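Local atomic coordinates of peptidyl tryptophan dihydroxylase (Pseudomonas putida, PDB entry 7CTQ), a protein that acts as an FAD-dependent monooxygenase that dihydroxylates a peptidyl tryptophan, a step essential for making the tryptophylquinone cofactor of quinohemoprotein amine dehydrogenase. Residues A[304-307]-A[308-312]; A[311-314]-A[315-319]. All coordinates share one frame; numbering follows the deposited sequence.

Contact 1 (A[304-307]-A[308-312])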
ATOM      1  N   GLN A 304       6.598   6.304 -16.821  1.00 31.92           N
ATOM      2  CA  GLN A 304       7.793   6.299 -15.985  1.00 32.54           C
ATOM      3  C   GLN A 304       7.497   6.898 -14.617  1.00 32.47           C
ATOM      4  O   GLN A 304       7.962   6.390 -13.590  1.00 32.71           O
ATOM      5  CB  GLN A 304       8.918   7.061 -16.678  1.00 31.80           C
ATOM      6  CG  GLN A 304      10.213   7.082 -15.851  1.00 36.60           C
ATOM      7  CD  GLN A 304      11.310   7.918 -16.484  1.00 43.55           C
ATOM      8  OE1 GLN A 304      11.304   8.138 -17.688  1.00 43.65           O
ATOM      9  NE2 GLN A 304      12.260   8.393 -15.667  1.00 40.59           N
ATOM     10  N   PHE A 305       6.689   7.958 -14.577  1.00 31.57           N
ATOM     11  CA  PHE A 305       6.359   8.567 -13.295  1.00 32.64           C
ATOM     12  C   PHE A 305       5.688   7.557 -12.365  1.00 31.65           C
ATOM     13  O   PHE A 305       6.052   7.442 -11.185  1.00 29.30           O
ATOM     14  CB  PHE A 305       5.463   9.797 -13.507  1.00 27.87           C
ATOM     15  CG  PHE A 305       5.198  10.554 -12.247  1.00 34.10           C
ATOM     16  CD1 PHE A 305       4.127  10.212 -11.427  1.00 34.14           C
ATOM     17  CD2 PHE A 305       6.044  11.583 -11.856  1.00 37.90           C
ATOM     18  CE1 PHE A 305       3.898  10.878 -10.231  1.00 43.55           C
ATOM     19  CE2 PHE A 305       5.815  12.274 -10.666  1.00 43.56           C
ATOM     20  CZ  PHE A 305       4.745  11.913  -9.847  1.00 45.47           C
ATOM     21  N   HIS A 306       4.723   6.795 -12.878  1.00 29.12           N
ATOM     22  CA  HIS A 306       4.008   5.853 -12.023  1.00 30.34           C
ATOM     23  C   HIS A 306       4.889   4.673 -11.610  1.00 33.47           C
ATOM     24  O   HIS A 306       4.907   4.291 -10.437  1.00 32.78           O
ATOM     25  CB  HIS A 306       2.739   5.348 -12.721  1.00 31.45           C
ATOM     26  CG  HIS A 306       1.827   4.581 -11.815  1.00 29.53           C
ATOM     27  ND1 HIS A 306       1.256   5.140 -10.690  1.00 36.21           N
ATOM     28  CD2 HIS A 306       1.394   3.298 -11.861  1.00 29.16           C
ATOM     29  CE1 HIS A 306       0.515   4.229 -10.079  1.00 30.03           C
ATOM     30  NE2 HIS A 306       0.574   3.107 -10.776  1.00 35.69           N
ATOM     31  N   GLN A 307       5.600   4.069 -12.568  0.57 32.65           N
ATOM     32  CA  GLN A 307       6.462   2.933 -12.251  0.57 30.90           C
ATOM     33  C   GLN A 307       7.458   3.292 -11.159  0.57 28.34           C
ATOM     34  O   GLN A 307       7.590   2.581 -10.159  0.57 26.79           O
ATOM     35  CB  GLN A 307       7.223   2.477 -13.496  0.57 34.01           C
ATOM     36  CG  GLN A 307       6.438   1.671 -14.489  0.57 39.58           C
ATOM     37  CD  GLN A 307       7.010   1.813 -15.881  0.57 39.67           C
ATOM     38  OE1 GLN A 307       8.226   1.755 -16.073  0.57 47.84           O
ATOM     39  NE2 GLN A 307       6.141   2.051 -16.854  0.57 30.37           N
ATOM     40  N   GLN A 308       8.178   4.395 -11.346  1.00 28.46           N
ATOM     41  CA  GLN A 308       9.242   4.747 -10.415  1.00 32.07           C
ATOM     42  C   GLN A 308       8.696   5.137  -9.044  1.00 31.98           C
ATOM     43  O   GLN A 308       9.300   4.800  -8.018  1.00 29.49           O
ATOM     44  CB  GLN A 308      10.093   5.859 -11.022  1.00 26.14           C
ATOM     45  CG  GLN A 308      10.768   5.403 -12.315  1.00 29.27           C
ATOM     46  CD  GLN A 308      11.707   6.452 -12.868  1.00 34.75           C
ATOM     47  OE1 GLN A 308      11.437   7.642 -12.779  1.00 32.87           O
ATOM     48  NE2 GLN A 308      12.828   6.013 -13.421  1.00 43.79           N
ATOM     49  N   ARG A 309       7.556   5.831  -8.995  1.00 27.33           N
ATOM     50  CA  ARG A 309       6.921   6.097  -7.706  1.00 29.65           C
ATOM     51  C   ARG A 309       6.546   4.793  -7.004  1.00 28.62           C
ATOM     52  O   ARG A 309       6.855   4.600  -5.819  1.00 27.87           O
ATOM     53  CB  ARG A 309       5.685   6.989  -7.885  1.00 30.07           C
ATOM     54  CG  ARG A 309       4.828   7.107  -6.607  1.00 32.15           C
ATOM     55  CD  ARG A 309       3.684   8.134  -6.723  1.00 31.36           C
ATOM     56  NE  ARG A 309       2.776   8.071  -5.571  1.00 33.88           N
ATOM     57  CZ  ARG A 309       3.036   8.635  -4.389  1.00 39.30           C
ATOM     58  NH1 ARG A 309       4.171   9.300  -4.205  1.00 33.01           N
ATOM     59  NH2 ARG A 309       2.166   8.538  -3.392  1.00 33.66           N
ATOM     60  N   ILE A 310       5.881   3.880  -7.724  1.00 32.78           N
ATOM     61  CA  ILE A 310       5.455   2.616  -7.122  1.00 26.88           C
ATOM     62  C   ILE A 310       6.655   1.841  -6.586  1.00 30.87           C
ATOM     63  O   ILE A 310       6.608   1.273  -5.489  1.00 30.51           O
ATOM     64  CB  ILE A 310       4.658   1.775  -8.143  1.00 31.22           C
ATOM     65  CG1 ILE A 310       3.319   2.438  -8.489  1.00 29.73           C
ATOM     66  CG2 ILE A 310       4.435   0.378  -7.621  1.00 33.85           C
ATOM     67  CD1 ILE A 310       2.494   2.816  -7.290  1.00 34.06           C
ATOM     68  N   GLU A 311       7.747   1.791  -7.354  1.00 30.79           N
ATOM     69  CA  GLU A 311       8.910   1.042  -6.893  1.00 29.21           C
ATOM     70  C   GLU A 311       9.515   1.683  -5.643  1.00 29.34           C
ATOM     71  O   GLU A 311       9.837   0.983  -4.671  1.00 30.39           O
ATOM     72  CB  GLU A 311       9.938   0.928  -8.021  1.00 31.77           C
ATOM     73  CG  GLU A 311      11.250   0.293  -7.569  1.00 36.15           C
ATOM     74  CD  GLU A 311      12.065  -0.290  -8.715  1.00 56.74           C
ATOM     75  OE1 GLU A 311      13.153  -0.831  -8.437  1.00 52.66           O
ATOM     76  OE2 GLU A 311      11.624  -0.216  -9.888  1.00 55.42           O
ATOM     77  N   GLN A 312       9.642   3.014  -5.626  1.00 28.90           N
ATOM     78  CA  GLN A 312      10.196   3.661  -4.437  1.00 33.40           C
ATOM     79  C   GLN A 312       9.288   3.478  -3.216  1.00 35.32           C
ATOM     80  O   GLN A 312       9.780   3.235  -2.101  1.00 26.30           O
ATOM     81  CB  GLN A 312      10.466   5.136  -4.717  1.00 33.44           C
ATOM     82  CG  GLN A 312      11.607   5.334  -5.701  1.00 34.16           C
ATOM     83  CD  GLN A 312      12.902   4.643  -5.264  1.00 44.66           C
ATOM     84  OE1 GLN A 312      13.409   3.738  -5.943  1.00 46.37           O
ATOM     85  NE2 GLN A 312      13.423   5.049  -4.120  1.00 37.91           N
TER
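One face of the His306 imidazole carries the Ile310 side chain: CG1 of Ile310 lies 3.8 Å from the ring centroid, 16° off the ring normal, a CH-pi contact displaced toward the rim. The methyl CD1 of Ile310 lies over the same face, near CE1 of His306 at 3.7 Å. With CG anti to the backbone N (chi1 -169°), the imidazole stands next to its own carbonyl, on the side where the following turn brings up Ile310. The ring's NE2 hydrogen-bonds to the carbonyl O of Arg259, which helps fix its rotation. The Phe305 ring meets CD of Arg309 obliquely and loosely, CE1 to CD being 4.5 Å; the extended arginine runs on to bond Ser280 O through NH2. The His306–Ile310 and Phe305–Arg309 pairs are i to i+4 contacts within helix 299-327 of the FAD-dependent monooxygenase, whose backbone bonds join Gln308 N to Gln304 O, Arg309 N to Phe305 O, Ile310 N to His306 O (2.9 Å) and Glu311 N to Gln307 O. On another side of the helix the amides of Gln304 and Gln308 meet with their planes 86° apart. NE2 of Gln304 donates to OE1 of Gln308 at 3.1 Å; the acceptor lies in the donor's amide plane, yet the donor sits above the carbonyl plane of Gln308, away from its lone pairs. The same pair also packs through carbon, CG of Gln304 against CD of Gln308 at 3.4 Å. Phe305 reaches Pro364 and Leu366 of strand 359-367, and Ile310 touches Leu248 of strand 247-249.

Contact 2 (A[311-314]-A[315-319]); sequences EQLF and LRFAR
The side chains of Leu313 and Phe317 travel together off the helix in one direction, with CB of Leu313 4.1 Å from CE2 of Phe317 and the methyl CD2 of Leu313 equally near CZ. The ring of Phe317 also meets the leucine's backbone at an oblique angle, its CD2 3.3 Å from Leu313 O. That carbonyl accepts the amide N of Phe317 in a nearly straight bond of 2.9 Å, with an N-H...O angle of 175°, part of the i to i+4 pattern of alpha helix 299-327 that also pairs Glu311 with Leu315. Leu315 packs elsewhere on the helix: its CD2 meets CD2 of Phe314 at 4.1 Å, while its CD1 approaches CG of Glu311 and OE1 of Gln312. Because CG of Leu315 lies anti to the carbonyl carbon (chi1 -73°), the branch folds back over the preceding turn, toward Glu311 O. Further out, a water links Gln312 to Arg319, two turns along, accepting from NE2 of Gln312 at 3.2 Å and from NH1 of Arg319 at 3.0 Å; it lies in the guanidinium plane, at its edge. Arg319 also forms a salt bridge from NH2 to Asp345, and Glu311 is paired with Arg152. An alanine in place of Phe317 would probably leave the Leu313 side chain without its aromatic neighbour and open a gap toward helix 274-282. In the fold, Leu313 and Phe317 face Ser280 of that helix, the Phe317 side chain standing about 9 Å from the bound FAD, whereas Phe314 touches Leu248 of strand 247-249 and, with Leu315, Leu153 of strand 153-154.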
ATOM      1  N   GLU A 311       7.747   1.791  -7.354  1.00 30.79           N
ATOM      2  CA  GLU A 311       8.910   1.042  -6.893  1.00 29.21           C
ATOM      3  C   GLU A 311       9.515   1.683  -5.643  1.00 29.34           C
ATOM      4  O   GLU A 311       9.837   0.983  -4.671  1.00 30.39           O
ATOM      5  CB  GLU A 311       9.938   0.928  -8.021  1.00 31.77           C
ATOM      6  CG  GLU A 311      11.250   0.293  -7.569  1.00 36.15           C
ATOM      7  CD  GLU A 311      12.065  -0.290  -8.715  1.00 56.74           C
ATOM      8  OE1 GLU A 311      13.153  -0.831  -8.437  1.00 52.66           O
ATOM      9  OE2 GLU A 311      11.624  -0.216  -9.888  1.00 55.42           O
ATOM     10  N   GLN A 312       9.642   3.014  -5.626  1.00 28.90           N
ATOM     11  CA  GLN A 312      10.196   3.661  -4.437  1.00 33.40           C
ATOM     12  C   GLN A 312       9.288   3.478  -3.216  1.00 35.32           C
ATOM     13  O   GLN A 312       9.780   3.235  -2.101  1.00 26.30           O
ATOM     14  CB  GLN A 312      10.466   5.136  -4.717  1.00 33.44           C
ATOM     15  CG  GLN A 312      11.607   5.334  -5.701  1.00 34.16           C
ATOM     16  CD  GLN A 312      12.902   4.643  -5.264  1.00 44.66           C
ATOM     17  OE1 GLN A 312      13.409   3.738  -5.943  1.00 46.37           O
ATOM     18  NE2 GLN A 312      13.423   5.049  -4.120  1.00 37.91           N
ATOM     19  N   LEU A 313       7.962   3.578  -3.399  1.00 30.81           N
ATOM     20  CA  LEU A 313       7.042   3.288  -2.298  1.00 31.13           C
ATOM     21  C   LEU A 313       7.252   1.869  -1.775  1.00 30.92           C
ATOM     22  O   LEU A 313       7.435   1.661  -0.568  1.00 32.30           O
ATOM     23  CB  LEU A 313       5.580   3.484  -2.742  1.00 31.08           C
ATOM     24  CG  LEU A 313       4.996   4.889  -2.961  1.00 39.29           C
ATOM     25  CD1 LEU A 313       3.560   4.789  -3.481  1.00 35.41           C
ATOM     26  CD2 LEU A 313       5.020   5.751  -1.705  1.00 33.33           C
ATOM     27  N   PHE A 314       7.241   0.880  -2.679  1.00 30.56           N
ATOM     28  CA  PHE A 314       7.454  -0.516  -2.300  1.00 29.06           C
ATOM     29  C   PHE A 314       8.708  -0.677  -1.463  1.00 32.59           C
ATOM     30  O   PHE A 314       8.690  -1.308  -0.400  1.00 27.33           O
ATOM     31  CB  PHE A 314       7.556  -1.387  -3.556  1.00 32.11           C
ATOM     32  CG  PHE A 314       7.941  -2.825  -3.280  1.00 33.31           C
ATOM     33  CD1 PHE A 314       6.982  -3.758  -2.870  1.00 30.34           C
ATOM     34  CD2 PHE A 314       9.253  -3.250  -3.442  1.00 27.11           C
ATOM     35  CE1 PHE A 314       7.339  -5.072  -2.637  1.00 32.51           C
ATOM     36  CE2 PHE A 314       9.617  -4.557  -3.200  1.00 31.04           C
ATOM     37  CZ  PHE A 314       8.661  -5.473  -2.791  1.00 31.56           C
ATOM     38  N   LEU A 315       9.814  -0.111  -1.934  1.00 33.38           N
ATOM     39  CA  LEU A 315      11.072  -0.280  -1.225  1.00 28.55           C
ATOM     40  C   LEU A 315      11.030   0.396   0.135  1.00 27.79           C
ATOM     41  O   LEU A 315      11.580  -0.135   1.114  1.00 30.24           O
ATOM     42  CB  LEU A 315      12.227   0.264  -2.072  1.00 28.31           C
ATOM     43  CG  LEU A 315      12.596  -0.615  -3.272  1.00 29.97           C
ATOM     44  CD1 LEU A 315      13.673   0.051  -4.119  1.00 37.85           C
ATOM     45  CD2 LEU A 315      13.063  -2.008  -2.818  1.00 33.78           C
ATOM     46  N   ARG A 316      10.389   1.568   0.223  1.00 30.50           N
ATOM     47  CA  ARG A 316      10.294   2.249   1.513  1.00 36.10           C
ATOM     48  C   ARG A 316       9.465   1.435   2.500  1.00 37.39           C
ATOM     49  O   ARG A 316       9.880   1.207   3.646  1.00 32.54           O
ATOM     50  CB  ARG A 316       9.698   3.646   1.345  1.00 39.29           C
ATOM     51  CG  ARG A 316       9.513   4.355   2.692  1.00 39.02           C
ATOM     52  CD  ARG A 316       8.817   5.699   2.566  1.00 45.54           C
ATOM     53  NE  ARG A 316       8.363   6.175   3.873  1.00 58.95           N
ATOM     54  CZ  ARG A 316       9.142   6.785   4.767  1.00 66.78           C
ATOM     55  NH1 ARG A 316      10.430   7.001   4.504  1.00 50.33           N
ATOM     56  NH2 ARG A 316       8.633   7.180   5.930  1.00 69.54           N
ATOM     57  N   PHE A 317       8.292   0.970   2.071  1.00 31.01           N
ATOM     58  CA  PHE A 317       7.469   0.184   2.977  1.00 30.67           C
ATOM     59  C   PHE A 317       8.136  -1.136   3.335  1.00 31.00           C
ATOM     60  O   PHE A 317       7.989  -1.608   4.469  1.00 32.08           O
ATOM     61  CB  PHE A 317       6.080  -0.021   2.370  1.00 30.62           C
ATOM     62  CG  PHE A 317       5.334   1.270   2.150  1.00 31.81           C
ATOM     63  CD1 PHE A 317       5.483   2.329   3.053  1.00 36.71           C
ATOM     64  CD2 PHE A 317       4.516   1.446   1.030  1.00 33.47           C
ATOM     65  CE1 PHE A 317       4.820   3.522   2.863  1.00 39.02           C
ATOM     66  CE2 PHE A 317       3.840   2.646   0.825  1.00 35.74           C
ATOM     67  CZ  PHE A 317       3.988   3.689   1.741  1.00 38.52           C
ATOM     68  N   ALA A 318       8.894  -1.730   2.404  1.00 32.11           N
ATOM     69  CA  ALA A 318       9.599  -2.977   2.700  1.00 29.32           C
ATOM     70  C   ALA A 318      10.643  -2.773   3.789  1.00 33.23           C
ATOM     71  O   ALA A 318      10.833  -3.639   4.654  1.00 30.03           O
ATOM     72  CB  ALA A 318      10.263  -3.527   1.435  1.00 28.93           C
ATOM     73  N   ARG A 319      11.349  -1.641   3.742  1.00 27.90           N
ATOM     74  CA  ARG A 319      12.369  -1.349   4.744  1.00 31.72           C
ATOM     75  C   ARG A 319      11.754  -0.975   6.083  1.00 29.77           C
ATOM     76  O   ARG A 319      12.331  -1.274   7.135  1.00 33.30           O
ATOM     77  CB  ARG A 319      13.275  -0.218   4.262  1.00 31.37           C
ATOM     78  CG  ARG A 319      14.181  -0.630   3.113  1.00 33.90           C
ATOM     79  CD  ARG A 319      15.048   0.537   2.593  1.00 33.96           C
ATOM     80  NE  ARG A 319      15.823   0.097   1.437  1.00 34.73           N
ATOM     81  CZ  ARG A 319      15.742   0.610   0.210  1.00 35.15           C
ATOM     82  NH1 ARG A 319      14.921   1.621  -0.058  1.00 38.90           N
ATOM     83  NH2 ARG A 319      16.499   0.110  -0.753  1.00 39.25           N
TER
HETATM   84  O   HOH W   1      15.344   2.901  -2.773  1.00 45.06           O

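Both contacts belong to the single long helix 299-327, and neither closes a loop: each joins adjoining turns of a continuous backbone. From the N-terminal end, contact 1 spans 304-312, and contact 2 takes over at 311 and runs to 319, so the two overlap at Glu311 and Gln312 instead of nesting or crossing. Their centres are 10 Å apart. Contact 1 ties the earlier turns to strand 359-367 and helix 285-294, while contact 2 carries the helix on past helix 274-282 and strand 153-154. Strand 247-249 is common ground, since Leu248 meets side chains from both contacts.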